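Local coordinates for chitinase A (Cycas revoluta, PDB 4MNK), which probably hydrolyses chitin as a class V plant chitinase of glycoside hydrolase family 18, and here binds N-acetylglucosamine oligosaccharide, at residues Leu240-Ser244 / Gly267-Phe271; Phe277-Arg283 / Ala295-Val300. One frame throughout, in Å; residues are numbered along the deposited sequence. Where two conformers were deposited one is given.

Contact 1. Residues Leu240-Ser244 / Gly267-Phe271. With NAG (2-acetamido-2-deoxy-beta-D-glucopyranose), chain B.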
loop_
_atom_site.group_PDB
_atom_site.type_symbol
_atom_site.label_atom_id
_atom_site.label_comp_id
_atom_site.label_asym_id
_atom_site.label_seq_id
_atom_site.Cartn_x
_atom_site.Cartn_y
_atom_site.Cartn_z
ATOM N N LEU A 240 0.882 4.871 -7.443
ATOM C CA LEU A 240 0.599 6.141 -8.110
ATOM C C LEU A 240 1.873 6.975 -8.253
ATOM O O LEU A 240 1.829 8.193 -8.445
ATOM C CB LEU A 240 -0.505 6.910 -7.379
ATOM C CG LEU A 240 -1.897 6.285 -7.492
ATOM C CD1 LEU A 240 -2.896 7.058 -6.649
ATOM C CD2 LEU A 240 -2.358 6.206 -8.944
ATOM N N PHE A 241 3.007 6.287 -8.167
ATOM C CA PHE A 241 4.315 6.871 -8.383
ATOM C C PHE A 241 5.106 5.936 -9.285
ATOM O O PHE A 241 4.778 4.750 -9.407
ATOM C CB PHE A 241 5.050 7.054 -7.049
ATOM C CG PHE A 241 5.417 5.757 -6.374
ATOM C CD1 PHE A 241 4.507 5.101 -5.551
ATOM C CD2 PHE A 241 6.670 5.180 -6.576
ATOM C CE1 PHE A 241 4.838 3.895 -4.937
ATOM C CE2 PHE A 241 7.007 3.972 -5.963
ATOM C CZ PHE A 241 6.088 3.331 -5.143
ATOM N N GLY A 242 6.145 6.477 -9.907
ATOM C CA GLY A 242 7.070 5.689 -10.703
ATOM C C GLY A 242 8.454 5.705 -10.093
ATOM O O GLY A 242 8.755 6.541 -9.237
ATOM N N ARG A 243 9.287 4.765 -10.525
ATOM C CA ARG A 243 10.692 4.730 -10.141
ATOM C C ARG A 243 11.534 5.279 -11.282
ATOM O O ARG A 243 11.325 4.924 -12.447
ATOM C CB ARG A 243 11.126 3.308 -9.780
ATOM C CG ARG A 243 10.538 2.783 -8.478
ATOM C CD ARG A 243 11.293 3.321 -7.281
ATOM N NE ARG A 243 10.612 3.025 -6.026
ATOM C CZ ARG A 243 10.858 3.647 -4.878
ATOM N NH1 ARG A 243 11.773 4.608 -4.818
ATOM N NH2 ARG A 243 10.185 3.311 -3.789
ATOM N N SER A 244 12.480 6.147 -10.942
ATOM C CA SER A 244 13.256 6.859 -11.946
ATOM C C SER A 244 14.745 6.564 -11.860
ATOM O O SER A 244 15.282 6.282 -10.782
ATOM C CB SER A 244 13.024 8.363 -11.820
ATOM O OG SER A 244 13.526 8.829 -10.583
ATOM N N GLY A 267 14.760 9.071 -6.856
ATOM C CA GLY A 267 14.345 7.790 -7.420
ATOM C C GLY A 267 12.852 7.536 -7.528
ATOM O O GLY A 267 12.448 6.473 -7.991
ATOM N N ALA A 268 12.033 8.500 -7.112
ATOM C CA ALA A 268 10.578 8.356 -7.179
ATOM C C ALA A 268 9.886 9.627 -7.660
ATOM O O ALA A 268 10.216 10.730 -7.216
ATOM C CB ALA A 268 10.021 7.925 -5.832
ATOM N N LEU A 269 8.904 9.454 -8.538
ATOM C CA LEU A 269 8.184 10.573 -9.127
ATOM C C LEU A 269 6.691 10.274 -9.123
ATOM O O LEU A 269 6.274 9.207 -9.570
ATOM C CB LEU A 269 8.670 10.793 -10.558
ATOM C CG LEU A 269 8.492 12.189 -11.145
ATOM C CD1 LEU A 269 9.182 13.226 -10.272
ATOM C CD2 LEU A 269 9.025 12.241 -12.569
ATOM N N SER A 270 5.888 11.210 -8.618
ATOM C CA SER A 270 4.434 11.029 -8.565
ATOM C C SER A 270 3.866 10.947 -9.979
ATOM O O SER A 270 4.442 11.512 -10.917
ATOM C CB SER A 270 3.774 12.182 -7.815
ATOM O OG SER A 270 3.770 13.358 -8.605
ATOM N N PHE A 271 2.739 10.256 -10.135
ATOM C CA PHE A 271 2.070 10.195 -11.432
ATOM C C PHE A 271 1.815 11.590 -12.001
ATOM O O PHE A 271 2.038 11.827 -13.187
ATOM C CB PHE A 271 0.765 9.404 -11.344
ATOM C CG PHE A 271 0.054 9.268 -12.660
ATOM C CD1 PHE A 271 -1.092 10.007 -12.925
ATOM C CD2 PHE A 271 0.541 8.409 -13.640
ATOM C CE1 PHE A 271 -1.749 9.884 -14.146
ATOM C CE2 PHE A 271 -0.109 8.280 -14.866
ATOM C CZ PHE A 271 -1.256 9.018 -15.115
HETATM C C1 NAG B . 6.513 6.047 1.275
HETATM C C2 NAG B . 6.635 7.284 0.393
HETATM C C3 NAG B . 7.436 8.372 1.103
HETATM C C4 NAG B . 6.934 8.629 2.529
HETATM C C5 NAG B . 6.624 7.327 3.286
HETATM C C6 NAG B . 5.833 7.595 4.565
HETATM C C7 NAG B . 6.563 6.916 -2.021
HETATM C C8 NAG B . 7.346 6.563 -3.249
HETATM N N2 NAG B . 7.252 6.955 -0.880
HETATM O O3 NAG B . 7.357 9.560 0.346
HETATM O O4 NAG B . 7.924 9.343 3.244
HETATM O O5 NAG B . 5.889 6.407 2.493
HETATM O O6 NAG B . 4.538 8.065 4.252
HETATM O O7 NAG B . 5.357 7.149 -2.102
HETATM O O HOH W 1 14.345 4.515 -8.796
#
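Phe241 faces Ser270, Gly242 faces Leu269 and Arg243 faces Ala268 where the two strands run antiparallel, their axes at 149° and 4.5 Å apart at the closest. Gly242 and Leu269 form the hydrogen-bonded pair: Gly242 N reaches Leu269 O at 2.8 Å, nearly straight at 170°, and Leu269 N returns to Gly242 O. At one end Phe271 N donates to Leu240 O; at the other, Ser244 N donates to Gly267 O at 3.0 Å, from well above the carbonyl plane of Gly267. A water bound to both Ser244 O and Gly267 O bridges this last pair of residues. Ser270 is the N-cap of the following helix, its OG bonded to Glu273 N.

Phe241, Arg243 and Ala268 stand on the same face of the paired strands, and it is on this face that the sugar binds. With CG set between the backbone N and the carbonyl carbon (chi1 67°), the Phe241 ring turns one face to the acetamido methyl of the bound NAG, whose C8 sits 3.6 Å above the ring plane of Phe241 and over its centre, a CH-pi contact. Ala268 CB approaches the same methyl at 4.0 Å from NAG C8. The Arg243 chain bends at chi2, bringing NH1 within 3.9 Å of Ala268 CB; its NE makes a salt bridge to Asp193, and its side chain touches another sugar. Were the ring of Phe241 cut back to a methyl, as with an alanine here, the acetamido methyl would probably lose its aromatic support and be freer to shift. The same NAG is hydrogen-bonded by Trp328 NE1 and Gln332 NE2. Together they form one part of the sugar-binding cleft of a family 18 TIM barrel, built where a barrel strand continues beyond the barrel and pairs with a strand of the inserted alpha+beta domain.

Contact 2. Residues Phe277-Arg283 / Ala295-Val300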
loop_
_atom_site.group_PDB
_atom_site.type_symbol
_atom_site.label_atom_id
_atom_site.label_comp_id
_atom_site.label_asym_id
_atom_site.label_seq_id
_atom_site.Cartn_x
_atom_site.Cartn_y
_atom_site.Cartn_z
ATOM N N PHE A 277 6.114 15.735 -16.768
ATOM C CA PHE A 277 7.299 15.270 -17.491
ATOM C C PHE A 277 6.969 15.037 -18.968
ATOM O O PHE A 277 7.686 15.514 -19.854
ATOM C CB PHE A 277 7.804 13.992 -16.806
ATOM C CG PHE A 277 9.129 13.472 -17.308
ATOM C CD1 PHE A 277 9.275 12.113 -17.573
ATOM C CD2 PHE A 277 10.236 14.306 -17.462
ATOM C CE1 PHE A 277 10.495 11.592 -18.008
ATOM C CE2 PHE A 277 11.460 13.793 -17.900
ATOM C CZ PHE A 277 11.586 12.434 -18.175
ATOM N N ILE A 278 5.861 14.342 -19.223
ATOM C CA ILE A 278 5.396 14.062 -20.584
ATOM C C ILE A 278 4.973 15.343 -21.318
ATOM O O ILE A 278 5.352 15.556 -22.474
ATOM C CB ILE A 278 4.250 13.010 -20.582
ATOM C CG1 ILE A 278 4.771 11.652 -20.093
ATOM C CG2 ILE A 278 3.626 12.869 -21.969
ATOM C CD1 ILE A 278 3.688 10.698 -19.623
ATOM N N ARG A 279 4.197 16.196 -20.652
ATOM C CA ARG A 279 3.784 17.469 -21.250
ATOM C C ARG A 279 4.976 18.385 -21.553
ATOM O O ARG A 279 4.918 19.205 -22.472
ATOM C CB ARG A 279 2.738 18.176 -20.380
ATOM C CG ARG A 279 1.311 17.696 -20.641
ATOM C CD ARG A 279 0.275 18.497 -19.865
ATOM N NE ARG A 279 -0.018 17.878 -18.577
ATOM C CZ ARG A 279 0.515 18.250 -17.417
ATOM N NH1 ARG A 279 0.179 17.608 -16.308
ATOM N NH2 ARG A 279 1.374 19.260 -17.356
ATOM N N GLY A 280 6.061 18.211 -20.804
ATOM C CA GLY A 280 7.292 18.957 -21.020
ATOM C C GLY A 280 8.244 18.342 -22.032
ATOM O O GLY A 280 9.378 18.801 -22.171
ATOM N N GLY A 281 7.796 17.303 -22.733
ATOM C CA GLY A 281 8.574 16.739 -23.834
ATOM C C GLY A 281 9.049 15.303 -23.702
ATOM O O GLY A 281 9.663 14.781 -24.630
ATOM N N ALA A 282 8.789 14.657 -22.568
ATOM C CA ALA A 282 9.155 13.247 -22.416
ATOM C C ALA A 282 8.268 12.367 -23.290
ATOM O O ALA A 282 7.093 12.672 -23.497
ATOM C CB ALA A 282 9.060 12.819 -20.971
ATOM N N ARG A 283 8.839 11.279 -23.805
ATOM C CA ARG A 283 8.087 10.335 -24.622
ATOM C C ARG A 283 7.576 9.187 -23.766
ATOM O O ARG A 283 8.356 8.521 -23.083
ATOM C CB ARG A 283 8.952 9.788 -25.763
ATOM C CG ARG A 283 8.200 8.860 -26.717
ATOM C CD ARG A 283 9.087 8.342 -27.843
ATOM N NE ARG A 283 9.586 9.413 -28.707
ATOM C CZ ARG A 283 8.950 9.884 -29.778
ATOM N NH1 ARG A 283 7.771 9.390 -30.138
ATOM N NH2 ARG A 283 9.498 10.858 -30.493
ATOM N N ALA A 295 8.614 6.558 -19.448
ATOM C CA ALA A 295 8.770 7.825 -20.140
ATOM C C ALA A 295 10.197 8.303 -19.978
ATOM O O ALA A 295 10.820 8.085 -18.937
ATOM C CB ALA A 295 7.788 8.856 -19.606
ATOM N N TYR A 296 10.719 8.950 -21.013
ATOM C CA TYR A 296 12.098 9.414 -20.986
ATOM C C TYR A 296 12.267 10.741 -21.706
ATOM O O TYR A 296 11.547 11.043 -22.659
ATOM C CB TYR A 296 13.041 8.353 -21.573
ATOM C CG TYR A 296 12.775 8.035 -23.029
ATOM C CD1 TYR A 296 11.899 7.011 -23.390
ATOM C CD2 TYR A 296 13.388 8.768 -24.047
ATOM C CE1 TYR A 296 11.645 6.719 -24.727
ATOM C CE2 TYR A 296 13.138 8.488 -25.385
ATOM C CZ TYR A 296 12.267 7.465 -25.716
ATOM O OH TYR A 296 12.026 7.185 -27.042
ATOM N N LYS A 297 13.223 11.527 -21.225
ATOM C CA LYS A 297 13.653 12.751 -21.876
ATOM C C LYS A 297 15.100 12.962 -21.475
ATOM O O LYS A 297 15.435 12.882 -20.293
ATOM C CB LYS A 297 12.807 13.952 -21.441
ATOM C CG LYS A 297 13.031 15.188 -22.315
ATOM C CD LYS A 297 12.093 16.340 -21.982
ATOM C CE LYS A 297 12.701 17.287 -20.968
ATOM N NZ LYS A 297 11.842 18.487 -20.727
ATOM N N ASP A 298 15.954 13.221 -22.462
ATOM C CA ASP A 298 17.385 13.388 -22.224
ATOM C C ASP A 298 17.922 12.226 -21.373
ATOM O O ASP A 298 17.794 11.075 -21.785
ATOM C CB ASP A 298 17.676 14.780 -21.648
ATOM C CG ASP A 298 17.254 15.892 -22.601
ATOM O OD1 ASP A 298 17.510 15.759 -23.818
ATOM O OD2 ASP A 298 16.655 16.890 -22.147
ATOM N N ASN A 299 18.478 12.501 -20.195
ATOM C CA ASN A 299 19.024 11.427 -19.355
ATOM C C ASN A 299 18.099 10.915 -18.242
ATOM O O ASN A 299 18.544 10.190 -17.354
ATOM C CB ASN A 299 20.393 11.826 -18.778
ATOM C CG ASN A 299 20.299 12.927 -17.741
ATOM O OD1 ASN A 299 19.425 13.795 -17.806
ATOM N ND2 ASN A 299 21.212 12.902 -16.775
ATOM N N VAL A 300 16.818 11.277 -18.290
ATOM C CA VAL A 300 15.869 10.865 -17.250
ATOM C C VAL A 300 14.879 9.827 -17.785
ATOM O O VAL A 300 14.291 10.011 -18.850
ATOM C CB VAL A 300 15.134 12.086 -16.631
ATOM C CG1 VAL A 300 14.097 11.643 -15.608
ATOM C CG2 VAL A 300 16.132 13.039 -15.983
HETATM O O HOH W 2 9.557 17.459 -19.226
#
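Phe277 reaches from the end of its helix into the hairpin formed by Ala295-Val300, meeting it with the rim of its ring. A first torsion of -172° carries the Phe277 ring away from its own backbone N and across to the strand: Phe277 CE1 comes up to Ala295 O at 3.6 Å, near the ring plane, and Phe277 CZ lies 3.7 Å from Val300 CG1. Lys297 CB packs beside CE2 of the same ring. One face of Phe277 is covered from its own segment by the methyl of Ala282, whose CB stands 3.4 Å above the centre of the Phe277 ring. Ile278 CG1 adds an apolar contact to Ala295 CB.

Lys297 runs back along the glycine pair that follows the helix. Its CD lies against Gly281 C, and the bend at chi3 lets Lys297 NZ hydrogen-bond to Gly280 O at 2.9 Å, from well above the carbonyl plane. NZ also donates to a water that in turn donates to Phe277 O, so the ammonium group serves two carbonyls of the helix end, one directly and one through water. That end is a Schellman motif, with Gly281 as its C-prime residue and Ala282 N bonded to Phe277 O.

Arg283 and Tyr296 form an antiparallel hydrogen-bonded pair, Arg283 N to Tyr296 O at 2.9 Å. Their side chains extend side by side in the same direction, guanidinium and ring planes 37° apart. Arg283 CB lies over one face of the ring toward its rim, and Arg283 CD touches Tyr296 OH at 3.3 Å.

The type II' turn Lys297-Val300 leads into strand 300-304, where Val302 meets Phe277 and Tyr304 meets Ile278 and Ala295. Helix 271-279 thus packs against the hairpin of strands 292-297 and 300-304, while strand 283-287 pairs antiparallel with strand 292-297.

From the N terminus, the chain runs through most of the barrel strands to strand 234-247, which contributes Leu240-Ser244 to contact 1. An excursion of 22 residues, without helix, then returns to Gly267-Phe271 and closes it. Helix 271-279 starts directly there, and its far end opens contact 2, which closes after strand 283-287 and a turn bring the chain back along strand 292-297. The two contacts are in series, neither nested nor crossed, their centres about 13 Å apart and their nearest atoms about 5 Å apart. Helix 271-279 joins them: contact 1 ties its start to the sugar site, and contact 2 fixes its end to the outer hairpin on the protein surface.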